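PDB 4DKW: terminase, large subunit from Enterobacteria phage P22, which drives viral DNA into empty capsids as an ATP-powered motor and, through the C-terminal nuclease domain seen here, cuts the genome to start and end packaging. Local coordinates for residues A41-W46 / F54-V59; E148-E153 / D170-A175. All blocks are in the same frame, centred on the assembly; numbering follows the deposited sequence.

Contact 1: residues A41-W46 / F54-V59; sequences AHIQLW and FYLARV
H42 bonds by its backbone to W60, just past V59, and its imidazole turns aside to D30 and Q32, so both ring nitrogens are bonded within the sheet. The pairing between the segments starts at I43, a non-hydrogen-bonded partner of V59: I43 CA makes a CA-H...O contact with R58 O, 3.2 Å away, while the two beta-branched side chains touch branch to branch, I43 CG2 to V59 CG2 at 3.9 Å. Q44 marks the irregularity: its N donates to R58 O, and its carbonyl receives two amides, A57 N to Q44 O at 2.9 Å and a weak bond from R58 N. The psi of A57, -29°, departs from extended strand values and lets A57 and R58 both face Q44. On the other surface the extended Q44 chain, CG anti to the backbone N (chi1 -179°), runs beside R58 and presents OE1 to W46 NE1 at 2.8 Å, a straight bond in the indole plane. L45 returns to the apolar side, its CD1 lying 4.2 Å from L56 CD1. W46 closes the ladder with two bonds to Y55, the shorter from W46 N to Y55 O at 2.7 Å. Its indole folds back over A57, whose CB sits 3.5 Å from the centroid of the W46 five-membered ring, a CH-pi contact suited to a small methyl. This is a classic beta bulge in the antiparallel hairpin of an RNase H-like nuclease sheet.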
loop_
_atom_site.group_PDB
_atom_site.type_symbol
_atom_site.label_atom_id
_atom_site.label_comp_id
_atom_site.label_asym_id
_atom_site.label_seq_id
_atom_site.Cartn_x
_atom_site.Cartn_y
_atom_site.Cartn_z
ATOM N N ALA A 41 1.463 -7.690 -3.508
ATOM C CA ALA A 41 1.836 -6.335 -3.903
ATOM C C ALA A 41 2.864 -5.744 -2.947
ATOM O O ALA A 41 2.763 -5.912 -1.732
ATOM C CB ALA A 41 0.601 -5.428 -3.988
ATOM N N HIS A 42 3.865 -5.072 -3.498
ATOM C CA HIS A 42 4.760 -4.257 -2.688
ATOM C C HIS A 42 4.727 -2.830 -3.230
ATOM O O HIS A 42 4.942 -2.622 -4.425
ATOM C CB HIS A 42 6.190 -4.804 -2.729
ATOM C CG HIS A 42 7.085 -4.216 -1.680
ATOM N ND1 HIS A 42 7.201 -4.758 -0.419
ATOM C CD2 HIS A 42 7.874 -3.119 -1.695
ATOM C CE1 HIS A 42 8.038 -4.024 0.294
ATOM N NE2 HIS A 42 8.465 -3.031 -0.457
ATOM N N ILE A 43 4.444 -1.856 -2.365
ATOM C CA ILE A 43 4.300 -0.466 -2.800
ATOM C C ILE A 43 5.234 0.447 -2.038
ATOM O O ILE A 43 5.760 0.079 -0.994
ATOM C CB ILE A 43 2.843 0.058 -2.643
ATOM C CG1 ILE A 43 2.415 0.091 -1.166
ATOM C CG2 ILE A 43 1.875 -0.802 -3.468
ATOM C CD1 ILE A 43 2.694 1.422 -0.384
ATOM N N GLN A 44 5.430 1.646 -2.567
ATOM C CA GLN A 44 6.167 2.677 -1.852
ATOM C C GLN A 44 5.373 3.972 -1.899
ATOM O O GLN A 44 4.931 4.420 -2.959
ATOM C CB GLN A 44 7.577 2.891 -2.421
ATOM C CG GLN A 44 8.379 3.951 -1.661
ATOM C CD GLN A 44 9.840 3.974 -2.060
ATOM O OE1 GLN A 44 10.280 4.855 -2.796
ATOM N NE2 GLN A 44 10.601 2.995 -1.582
ATOM N N LEU A 45 5.203 4.565 -0.730
ATOM C CA LEU A 45 4.432 5.764 -0.579
ATOM C C LEU A 45 5.369 6.865 -0.102
ATOM O O LEU A 45 6.208 6.634 0.772
ATOM C CB LEU A 45 3.352 5.480 0.464
ATOM C CG LEU A 45 2.158 6.381 0.704
ATOM C CD1 LEU A 45 1.308 6.537 -0.565
ATOM C CD2 LEU A 45 1.354 5.765 1.834
ATOM N N TRP A 46 5.260 8.052 -0.692
ATOM C CA TRP A 46 6.021 9.197 -0.207
ATOM C C TRP A 46 5.055 10.141 0.475
ATOM O O TRP A 46 3.922 10.310 0.016
ATOM C CB TRP A 46 6.723 9.929 -1.347
ATOM C CG TRP A 46 7.705 9.098 -2.093
ATOM C CD1 TRP A 46 8.166 7.859 -1.754
ATOM C CD2 TRP A 46 8.355 9.448 -3.321
ATOM N NE1 TRP A 46 9.067 7.416 -2.691
ATOM C CE2 TRP A 46 9.203 8.373 -3.662
ATOM C CE3 TRP A 46 8.308 10.572 -4.159
ATOM C CZ2 TRP A 46 9.987 8.385 -4.819
ATOM C CZ3 TRP A 46 9.093 10.583 -5.304
ATOM C CH2 TRP A 46 9.920 9.496 -5.623
ATOM N N PHE A 54 0.340 12.890 -0.117
ATOM C CA PHE A 54 0.866 11.540 -0.300
ATOM C C PHE A 54 1.058 11.220 -1.774
ATOM O O PHE A 54 0.220 11.581 -2.599
ATOM C CB PHE A 54 -0.078 10.513 0.323
ATOM C CG PHE A 54 -0.250 10.685 1.804
ATOM C CD1 PHE A 54 0.477 9.910 2.689
ATOM C CD2 PHE A 54 -1.132 11.626 2.307
ATOM C CE1 PHE A 54 0.325 10.076 4.054
ATOM C CE2 PHE A 54 -1.289 11.791 3.662
ATOM C CZ PHE A 54 -0.558 11.011 4.540
ATOM N N TYR A 55 2.163 10.545 -2.092
ATOM C CA TYR A 55 2.447 10.117 -3.462
ATOM C C TYR A 55 2.703 8.619 -3.470
ATOM O O TYR A 55 3.628 8.138 -2.813
ATOM C CB TYR A 55 3.684 10.832 -4.023
ATOM C CG TYR A 55 3.580 12.343 -4.021
ATOM C CD1 TYR A 55 3.086 13.016 -5.137
ATOM C CD2 TYR A 55 3.967 13.096 -2.909
ATOM C CE1 TYR A 55 2.985 14.400 -5.157
ATOM C CE2 TYR A 55 3.859 14.484 -2.918
ATOM C CZ TYR A 55 3.365 15.124 -4.052
ATOM O OH TYR A 55 3.259 16.495 -4.098
ATOM N N LEU A 56 1.868 7.878 -4.187
ATOM C CA LEU A 56 2.127 6.471 -4.397
ATOM C C LEU A 56 3.152 6.409 -5.525
ATOM O O LEU A 56 2.813 6.611 -6.686
ATOM C CB LEU A 56 0.839 5.738 -4.760
ATOM C CG LEU A 56 0.999 4.227 -4.924
ATOM C CD1 LEU A 56 1.522 3.606 -3.634
ATOM C CD2 LEU A 56 -0.328 3.616 -5.316
ATOM N N ALA A 57 4.414 6.165 -5.171
ATOM C CA ALA A 57 5.524 6.339 -6.107
ATOM C C ALA A 57 6.007 5.052 -6.794
ATOM O O ALA A 57 6.531 5.104 -7.901
ATOM C CB ALA A 57 6.688 7.027 -5.401
ATOM N N ARG A 58 5.857 3.906 -6.132
ATOM C CA ARG A 58 6.287 2.637 -6.711
ATOM C C ARG A 58 5.246 1.563 -6.430
ATOM O O ARG A 58 4.698 1.506 -5.338
ATOM C CB ARG A 58 7.637 2.190 -6.139
ATOM C CG ARG A 58 8.745 3.228 -6.162
ATOM C CD ARG A 58 9.374 3.310 -7.525
ATOM N NE ARG A 58 10.594 4.112 -7.512
ATOM C CZ ARG A 58 10.641 5.415 -7.780
ATOM N NH1 ARG A 58 9.531 6.086 -8.082
ATOM N NH2 ARG A 58 11.803 6.052 -7.748
ATOM N N VAL A 59 4.975 0.725 -7.430
ATOM C CA VAL A 59 4.026 -0.380 -7.309
ATOM C C VAL A 59 4.543 -1.608 -8.041
ATOM O O VAL A 59 4.978 -1.514 -9.191
ATOM C CB VAL A 59 2.650 -0.014 -7.893
ATOM C CG1 VAL A 59 1.827 -1.258 -8.134
ATOM C CG2 VAL A 59 1.914 0.953 -6.968
#

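Contact 2: residues E148-E153 / D170-A175; sequences EPFFEE and DDVLDA. With MG (magnesium ion), chain E.
The N-terminal turn of helix 171-175 meets helix 148-153 at a steep 106°, and the tight part of the meeting is one buried carboxylate. E153 points at the other segment, its chain extended beyond CG (chi2 -169°), and sets its head group against the first turn, where amides have no preceding helical carbonyl to bond. E153 OE1 accepts L173 N at 2.9 Å, met from above the carboxylate plane; E153 OE2 takes V172 N at 3.1 Å on its syn lone pair. A glutamate suits this place because its length spans the gap between helices. L173 packs along the same chain, its CD1 3.7 Å from E153 CB, while its CD2 reaches F150 CE1 at 3.6 Å. V172 packs against F150 and P149: its CG1 lies near the F150 ring plane, at the edge, and its CG2 touches P149 CB more loosely, at 4.1 Å. The P149 end is partly exposed, and E152 stands exposed on the helix without touching the other segment. D171 scarcely joins the packing; its OD1 binds magnesium at 2.3 Å, with two waters and D33 also in the coordination shell. The second carboxylate oxygen, D171 OD2, lies 4.0 Å from E153 OE2, and K61 forms a salt bridge with E153. The N-H groups at the helix start and this lysine probably keep E153 ionised despite burial and the neighbouring aspartate. The arrangement is consistent with a second-shell role, E153 holding the turn next to D171.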
loop_
_atom_site.group_PDB
_atom_site.type_symbol
_atom_site.label_atom_id
_atom_site.label_comp_id
_atom_site.label_asym_id
_atom_site.label_seq_id
_atom_site.Cartn_x
_atom_site.Cartn_y
_atom_site.Cartn_z
ATOM N N GLU A 148 0.567 1.821 -12.980
ATOM C CA GLU A 148 -0.669 1.338 -13.593
ATOM C C GLU A 148 -1.473 0.270 -12.816
ATOM O O GLU A 148 -2.707 0.309 -12.838
ATOM C CB GLU A 148 -0.418 0.890 -15.040
ATOM C CG GLU A 148 -1.674 0.454 -15.799
ATOM C CD GLU A 148 -2.687 1.588 -15.999
ATOM O OE1 GLU A 148 -2.310 2.779 -15.892
ATOM O OE2 GLU A 148 -3.868 1.278 -16.274
ATOM N N PRO A 149 -0.799 -0.688 -12.136
ATOM C CA PRO A 149 -1.604 -1.650 -11.362
ATOM C C PRO A 149 -2.498 -1.011 -10.293
ATOM O O PRO A 149 -3.505 -1.624 -9.934
ATOM C CB PRO A 149 -0.549 -2.547 -10.699
ATOM C CG PRO A 149 0.603 -2.499 -11.623
ATOM C CD PRO A 149 0.623 -1.081 -12.163
ATOM N N PHE A 150 -2.156 0.182 -9.801
ATOM C CA PHE A 150 -3.055 0.892 -8.894
ATOM C C PHE A 150 -4.346 1.274 -9.603
ATOM O O PHE A 150 -5.433 1.089 -9.076
ATOM C CB PHE A 150 -2.423 2.163 -8.336
ATOM C CG PHE A 150 -3.385 2.991 -7.518
ATOM C CD1 PHE A 150 -3.526 2.764 -6.158
ATOM C CD2 PHE A 150 -4.173 3.975 -8.115
ATOM C CE1 PHE A 150 -4.420 3.515 -5.397
ATOM C CE2 PHE A 150 -5.073 4.713 -7.367
ATOM C CZ PHE A 150 -5.194 4.488 -6.005
ATOM N N PHE A 151 -4.219 1.849 -10.790
ATOM C CA PHE A 151 -5.384 2.356 -11.510
ATOM C C PHE A 151 -6.303 1.233 -11.990
ATOM O O PHE A 151 -7.531 1.384 -12.018
ATOM C CB PHE A 151 -4.943 3.272 -12.659
ATOM C CG PHE A 151 -4.327 4.551 -12.186
ATOM C CD1 PHE A 151 -5.115 5.518 -11.564
ATOM C CD2 PHE A 151 -2.964 4.775 -12.320
ATOM C CE1 PHE A 151 -4.557 6.695 -11.103
ATOM C CE2 PHE A 151 -2.394 5.954 -11.862
ATOM C CZ PHE A 151 -3.193 6.916 -11.258
ATOM N N GLU A 152 -5.704 0.103 -12.350
ATOM C CA GLU A 152 -6.469 -1.084 -12.719
ATOM C C GLU A 152 -7.413 -1.520 -11.609
ATOM O O GLU A 152 -8.551 -1.902 -11.875
ATOM C CB GLU A 152 -5.529 -2.234 -13.082
ATOM C CG GLU A 152 -4.683 -1.965 -14.318
ATOM C CD GLU A 152 -3.725 -3.105 -14.644
ATOM O OE1 GLU A 152 -3.489 -3.967 -13.764
ATOM O OE2 GLU A 152 -3.204 -3.134 -15.784
ATOM N N GLU A 153 -6.931 -1.470 -10.369
ATOM C CA GLU A 153 -7.736 -1.837 -9.202
ATOM C C GLU A 153 -8.720 -0.731 -8.809
ATOM O O GLU A 153 -9.876 -0.998 -8.486
ATOM C CB GLU A 153 -6.833 -2.165 -8.011
ATOM C CG GLU A 153 -5.843 -3.309 -8.248
ATOM C CD GLU A 153 -5.172 -3.765 -6.957
ATOM O OE1 GLU A 153 -5.422 -3.130 -5.912
ATOM O OE2 GLU A 153 -4.405 -4.754 -6.978
ATOM N N ASP A 170 -7.633 -6.092 -5.224
ATOM C CA ASP A 170 -7.417 -5.043 -4.239
ATOM C C ASP A 170 -6.118 -5.184 -3.462
ATOM O O ASP A 170 -5.995 -4.669 -2.360
ATOM C CB ASP A 170 -8.608 -4.969 -3.279
ATOM C CG ASP A 170 -8.813 -6.246 -2.493
ATOM O OD1 ASP A 170 -8.120 -7.237 -2.777
ATOM O OD2 ASP A 170 -9.680 -6.259 -1.588
ATOM N N ASP A 171 -5.142 -5.861 -4.057
ATOM C CA ASP A 171 -3.846 -6.082 -3.419
ATOM C C ASP A 171 -2.986 -4.812 -3.302
ATOM O O ASP A 171 -2.455 -4.532 -2.230
ATOM C CB ASP A 171 -3.100 -7.182 -4.160
ATOM C CG ASP A 171 -4.001 -8.369 -4.476
ATOM O OD1 ASP A 171 -4.382 -9.105 -3.524
ATOM O OD2 ASP A 171 -4.341 -8.549 -5.667
ATOM N N VAL A 172 -2.842 -4.069 -4.400
ATOM C CA VAL A 172 -2.185 -2.758 -4.385
ATOM C C VAL A 172 -2.949 -1.764 -3.491
ATOM O O VAL A 172 -2.339 -0.993 -2.744
ATOM C CB VAL A 172 -2.012 -2.185 -5.816
ATOM C CG1 VAL A 172 -1.488 -0.733 -5.782
ATOM C CG2 VAL A 172 -1.075 -3.075 -6.627
ATOM N N LEU A 173 -4.279 -1.808 -3.546
ATOM C CA LEU A 173 -5.114 -0.943 -2.716
ATOM C C LEU A 173 -4.895 -1.239 -1.231
ATOM O O LEU A 173 -4.691 -0.326 -0.429
ATOM C CB LEU A 173 -6.596 -1.086 -3.092
ATOM C CG LEU A 173 -6.965 -0.561 -4.488
ATOM C CD1 LEU A 173 -8.402 -0.913 -4.844
ATOM C CD2 LEU A 173 -6.757 0.952 -4.577
ATOM N N ASP A 174 -4.911 -2.517 -0.873
ATOM C CA ASP A 174 -4.654 -2.915 0.504
ATOM C C ASP A 174 -3.283 -2.461 0.986
ATOM O O ASP A 174 -3.160 -1.835 2.045
ATOM C CB ASP A 174 -4.771 -4.430 0.658
ATOM C CG ASP A 174 -6.205 -4.907 0.660
ATOM O OD1 ASP A 174 -7.126 -4.065 0.736
ATOM O OD2 ASP A 174 -6.409 -6.135 0.601
ATOM N N ALA A 175 -2.254 -2.794 0.213
ATOM C CA ALA A 175 -0.888 -2.366 0.512
ATOM C C ALA A 175 -0.795 -0.849 0.701
ATOM O O ALA A 175 -0.207 -0.380 1.673
ATOM C CB ALA A 175 0.069 -2.828 -0.580
HETATM MG MG MG E . -4.461 -9.625 -1.266
HETATM O O HOH W 1 -4.145 -10.158 0.631
HETATM O O HOH W 2 -5.834 -11.045 -2.123
#

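How the contacts relate
Both contacts are buried, but contact 1 lies within the central sheet and contact 2 where two helices pack on one side of it. They meet directly: L56 CD2 rests 3.4 Å from F150 CD1, V59 touches P149, and A41 lies against the start of helix 171-181. The apolar row of I43, L45, L56 and V59 thus turns toward the helices, while Q44, W46 and R58 occupy the reverse surface. Contact 1 is held mainly by antiparallel backbone bonding interrupted by a bulge; contact 2 depends on a side-chain carboxylate and lies beside the magnesium. Strand 53-62 also supplies K61, whose salt bridge ties the sheet to E153 on helix 148-156.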